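Local coordinates for DNA damage response protein Rtt109, putative (PDB 5ZB9), which probably catalyses transfer of the acetyl group of acetyl-CoA to lysine side chains of histones, those of histone H3 in particular, at residues Val80-Ala84 with Ala406-Pro410; Ala31-Ala37 with Thr50-Asn54. All blocks are in the same frame, centred on the assembly; numbering follows the deposited sequence.

How the contacts relate
Contacts 1 and 2 adjoin in one sheet, their centres about 8 Å apart. Contact 2 pairs strands 22-35 and 50-61. Strand 71-82, which follows 50-61 in chain and sheet, carries the 80-84 half of contact 1, and the loop 406-410 lies against it. Probable backbone hydrogen bonds join the two contacts, from Glu-53 N to Val-80 O at 2.8 Å and from Gly-82 N to Phe-51 O at 2.9 Å. The methyl Thr-83 CG2 also lies 3.4 Å from Thr-50 OG1. Neither contact includes a residue of the CoA-binding site, and both lie away from it.

Contact 1 of 2, residues Val80-Ala84 with Ala406-Pro410; sequences VYGTA and AFFWP
The six-membered ring of Trp-409 overlaps the backbone of Val-80 to Gly-82 edge-on. Its atom CH2 comes 3.3 Å from Val-80 O, and the neighbouring CZ3 stands 3.4 Å from Gly-82 N; both backbone atoms lie at the ring edge, near its plane. The indole thus adds van der Waals contact beside two backbone atoms that already have probable partners in strand 50-61. With no side chain on Gly-82, the same CZ3 can also settle 3.5 Å from Gly-82 CA. The indole reaches so far because CG is anti to the backbone N of Trp-409 (chi1 -174°), extending the ring from the loop to the strand. Val-80 crosses it obliquely, its CG1 methyl 3.8 Å from Trp-409 CZ2.

Phe-407 covers the next part of the chain in a different manner. Its ring atom CZ lies 3.3 Å from Gly-82 O, which is at the ring's edge. One ring face is turned to the peptide that follows: CE2 comes 3.5 Å from Thr-83 C, and Thr-83 O lies above that face, offset toward the rim. Thr-83 O is held by a hydrogen bond from Arg-129, whose side chain also touches Phe-407.

The loop 406-410, where the model resumes after the unmodelled 342-405, thus lays two aromatic side chains along Val-80 to Thr-83, the last part of strand 71-82 and the chain that follows, in the sheet of the acetyltransferase fold and away from the CoA site. Trp-409 NE1 makes a weak hydrogen bond to Glu-53 OE1 on strand 50-61, while on the other neighbour, strand 86-96, Thr-87 touches Val-80.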
# COMPACT_ATOMS: atom_id res chain seq x y z
N VAL A 80 -1.39 -7.66 -2.12
CA VAL A 80 -0.12 -8.28 -1.78
C VAL A 80 0.42 -9.03 -2.99
O VAL A 80 -0.20 -9.97 -3.46
CB VAL A 80 -0.24 -9.26 -0.59
CG1 VAL A 80 1.13 -9.79 -0.19
CG2 VAL A 80 -0.91 -8.59 0.60
N TYR A 81 1.57 -8.58 -3.49
CA TYR A 81 2.25 -9.23 -4.60
C TYR A 81 3.39 -10.10 -4.08
O TYR A 81 4.04 -9.75 -3.09
CB TYR A 81 2.81 -8.22 -5.59
CG TYR A 81 1.79 -7.29 -6.22
CD1 TYR A 81 1.46 -6.08 -5.63
CD2 TYR A 81 1.17 -7.62 -7.41
CE1 TYR A 81 0.54 -5.23 -6.20
CE2 TYR A 81 0.24 -6.78 -8.00
CZ TYR A 81 -0.07 -5.59 -7.39
OH TYR A 81 -0.99 -4.75 -7.98
N GLY A 82 3.63 -11.22 -4.75
CA GLY A 82 4.76 -12.07 -4.41
C GLY A 82 5.53 -12.52 -5.63
O GLY A 82 4.95 -12.97 -6.61
N THR A 83 6.84 -12.37 -5.58
CA THR A 83 7.75 -13.05 -6.49
C THR A 83 8.69 -13.91 -5.65
O THR A 83 8.55 -13.99 -4.43
CB THR A 83 8.59 -12.07 -7.35
OG1 THR A 83 9.43 -11.27 -6.50
CG2 THR A 83 7.69 -11.17 -8.19
N ALA A 84 9.67 -14.54 -6.30
CA ALA A 84 10.60 -15.37 -5.56
C ALA A 84 11.44 -14.51 -4.62
O ALA A 84 11.86 -14.99 -3.57
CB ALA A 84 11.47 -16.14 -6.51
N ALA A 406 6.44 -22.45 -8.79
CA ALA A 406 5.62 -21.66 -7.88
C ALA A 406 6.10 -21.82 -6.44
O ALA A 406 5.85 -22.85 -5.81
CB ALA A 406 4.15 -22.04 -8.01
N PHE A 407 6.78 -20.79 -5.93
CA PHE A 407 7.27 -20.73 -4.55
C PHE A 407 6.14 -20.87 -3.51
O PHE A 407 4.95 -20.87 -3.86
CB PHE A 407 8.00 -19.41 -4.32
CG PHE A 407 7.18 -18.20 -4.69
CD1 PHE A 407 6.32 -17.62 -3.76
CD2 PHE A 407 7.23 -17.68 -5.97
CE1 PHE A 407 5.55 -16.53 -4.10
CE2 PHE A 407 6.46 -16.58 -6.32
CZ PHE A 407 5.61 -16.01 -5.37
N PHE A 408 6.50 -20.96 -2.23
CA PHE A 408 5.51 -21.18 -1.18
C PHE A 408 4.92 -19.87 -0.62
O PHE A 408 5.64 -19.01 -0.11
CB PHE A 408 6.10 -22.00 -0.03
CG PHE A 408 5.12 -22.30 1.07
CD1 PHE A 408 3.99 -23.06 0.82
CD2 PHE A 408 5.33 -21.83 2.36
CE1 PHE A 408 3.07 -23.34 1.83
CE2 PHE A 408 4.42 -22.10 3.37
CZ PHE A 408 3.29 -22.86 3.11
N TRP A 409 3.60 -19.75 -0.72
CA TRP A 409 2.89 -18.58 -0.24
C TRP A 409 2.08 -18.93 1.01
O TRP A 409 0.99 -19.49 0.92
CB TRP A 409 1.98 -18.04 -1.34
CG TRP A 409 1.28 -16.75 -1.01
CD1 TRP A 409 0.43 -16.50 0.03
CD2 TRP A 409 1.36 -15.53 -1.77
NE1 TRP A 409 -0.01 -15.20 -0.02
CE2 TRP A 409 0.54 -14.59 -1.11
CE3 TRP A 409 2.04 -15.15 -2.92
CZ2 TRP A 409 0.39 -13.28 -1.58
CZ3 TRP A 409 1.89 -13.85 -3.39
CH2 TRP A 409 1.07 -12.93 -2.72
N PRO A 410 2.61 -18.58 2.19
CA PRO A 410 1.95 -18.87 3.47
C PRO A 410 0.60 -18.17 3.61
O PRO A 410 0.51 -16.96 3.39
CB PRO A 410 2.94 -18.34 4.52
CG PRO A 410 4.25 -18.19 3.79
CD PRO A 410 3.88 -17.85 2.38

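Contact 2 of 2, residues Ala31-Ala37 with Thr50-Asn54; sequences APSPCVA and TFCEN
Ser-33 and Cys-52 form an antiparallel hydrogen-bonded pair. Ser-33 N donates to Cys-52 O at 3.0 Å, and Cys-52 N returns to Ser-33 O at 2.8 Å, nearly straight at 169°. A third backbone bond runs from Cys-35 N to Thr-50 O at 2.9 Å. Weaker CA-H...O contacts supplement this ladder; the one from Pro-32 CA reaches Cys-52 O at 3.3 Å, and others use Ser-33 O and Thr-50 O. Pro-34, which has no N-H to give, faces Phe-51 as the intervening non-hydrogen-bonded pair.

Among the apolar contacts, Pro-34 CG touches Phe-51 CE2, 3.7 Å away. The sulfur of Cys-35, on the face it shares with Thr-50 and Cys-52, leans back over strand 50-54, its chi1 of 67° placing SG between the backbone N and the carbonyl carbon; it meets Thr-50 CG2 at 3.5 Å and Cys-52 CB at 3.6 Å. The Cys-52 sulfur instead extends anti to its backbone N (chi1 -172°), leaving Cys-35 SG and Cys-52 SG 4.9 Å apart. These cysteines are thus not bonded here, although a disulfide between them has been seen in another structure of this protein.

The hydroxyls find their partners outside the two segments: Ser-33 OG hydrogen-bonds to Glu-421 at the start of helix 421-432, and Thr-50 OG1 to Glu-48 O. Strands 22-35 and 50-61 are consecutive antiparallel neighbours joined by a long loop. Beyond them, strand 71-82 touches both cysteines through Tyr-81, and Trp-409 of the loop before strand 417-419 packs on Pro-32 and Phe-51.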
# COMPACT_ATOMS: atom_id res chain seq x y z
N ALA A 31 -7.62 -15.69 -2.89
CA ALA A 31 -6.43 -16.53 -2.82
C ALA A 31 -5.44 -16.01 -3.83
O ALA A 31 -5.84 -15.39 -4.82
CB ALA A 31 -6.78 -17.99 -3.10
N PRO A 32 -4.14 -16.22 -3.58
CA PRO A 32 -3.11 -15.77 -4.52
C PRO A 32 -3.36 -16.33 -5.91
O PRO A 32 -3.58 -17.53 -6.05
CB PRO A 32 -1.81 -16.32 -3.93
CG PRO A 32 -2.10 -16.57 -2.50
CD PRO A 32 -3.56 -16.90 -2.40
N SER A 33 -3.36 -15.47 -6.91
CA SER A 33 -3.51 -15.92 -8.28
C SER A 33 -2.50 -15.19 -9.15
O SER A 33 -2.06 -14.10 -8.79
CB SER A 33 -4.94 -15.69 -8.77
OG SER A 33 -5.29 -14.32 -8.69
N PRO A 34 -2.11 -15.81 -10.28
CA PRO A 34 -1.08 -15.22 -11.13
C PRO A 34 -1.48 -13.84 -11.61
O PRO A 34 -2.66 -13.61 -11.85
CB PRO A 34 -0.99 -16.20 -12.31
CG PRO A 34 -1.48 -17.48 -11.76
CD PRO A 34 -2.57 -17.10 -10.81
N CYS A 35 -0.51 -12.94 -11.73
CA CYS A 35 -0.80 -11.60 -12.22
C CYS A 35 0.36 -11.10 -13.06
O CYS A 35 1.41 -11.73 -13.12
CB CYS A 35 -1.08 -10.64 -11.06
SG CYS A 35 0.36 -10.31 -10.02
N VAL A 36 0.15 -9.96 -13.71
CA VAL A 36 1.20 -9.31 -14.47
C VAL A 36 2.27 -8.83 -13.50
O VAL A 36 1.95 -8.36 -12.41
CB VAL A 36 0.65 -8.13 -15.29
CG1 VAL A 36 1.76 -7.43 -16.03
CG2 VAL A 36 -0.45 -8.60 -16.24
N ALA A 37 3.53 -8.98 -13.89
CA ALA A 37 4.65 -8.53 -13.07
C ALA A 37 4.57 -7.03 -12.74
O ALA A 37 4.05 -6.23 -13.52
CB ALA A 37 5.97 -8.84 -13.77
N THR A 50 4.75 -13.81 -10.99
CA THR A 50 4.19 -12.98 -9.92
C THR A 50 2.77 -13.41 -9.56
O THR A 50 1.94 -13.67 -10.44
CB THR A 50 4.19 -11.48 -10.33
OG1 THR A 50 5.51 -11.09 -10.75
CG2 THR A 50 3.76 -10.60 -9.18
N PHE A 51 2.49 -13.47 -8.27
CA PHE A 51 1.13 -13.76 -7.81
C PHE A 51 0.59 -12.58 -7.03
O PHE A 51 1.36 -11.84 -6.41
CB PHE A 51 1.11 -15.04 -6.96
CG PHE A 51 1.49 -16.27 -7.73
CD1 PHE A 51 2.82 -16.62 -7.90
CD2 PHE A 51 0.51 -17.08 -8.30
CE1 PHE A 51 3.17 -17.75 -8.62
CE2 PHE A 51 0.85 -18.21 -9.02
CZ PHE A 51 2.19 -18.55 -9.18
N CYS A 52 -0.72 -12.39 -7.06
CA CYS A 52 -1.32 -11.32 -6.29
C CYS A 52 -2.46 -11.82 -5.42
O CYS A 52 -3.20 -12.72 -5.80
CB CYS A 52 -1.83 -10.20 -7.20
SG CYS A 52 -2.39 -8.74 -6.28
N GLU A 53 -2.58 -11.23 -4.24
CA GLU A 53 -3.61 -11.57 -3.27
C GLU A 53 -4.34 -10.29 -2.88
O GLU A 53 -3.71 -9.35 -2.41
CB GLU A 53 -2.98 -12.26 -2.05
CG GLU A 53 -3.92 -12.57 -0.88
CD GLU A 53 -3.18 -13.21 0.31
OE1 GLU A 53 -1.97 -13.46 0.19
OE2 GLU A 53 -3.81 -13.46 1.37
N ASN A 54 -5.65 -10.23 -3.09
CA ASN A 54 -6.43 -9.06 -2.71
C ASN A 54 -6.88 -9.10 -1.26
O ASN A 54 -7.28 -10.15 -0.76
CB ASN A 54 -7.66 -8.90 -3.59
CG ASN A 54 -7.33 -8.76 -5.05
OD1 ASN A 54 -6.23 -8.37 -5.43
ND2 ASN A 54 -8.30 -9.07 -5.90
O HOH W 1 3.19 -13.44 -13.59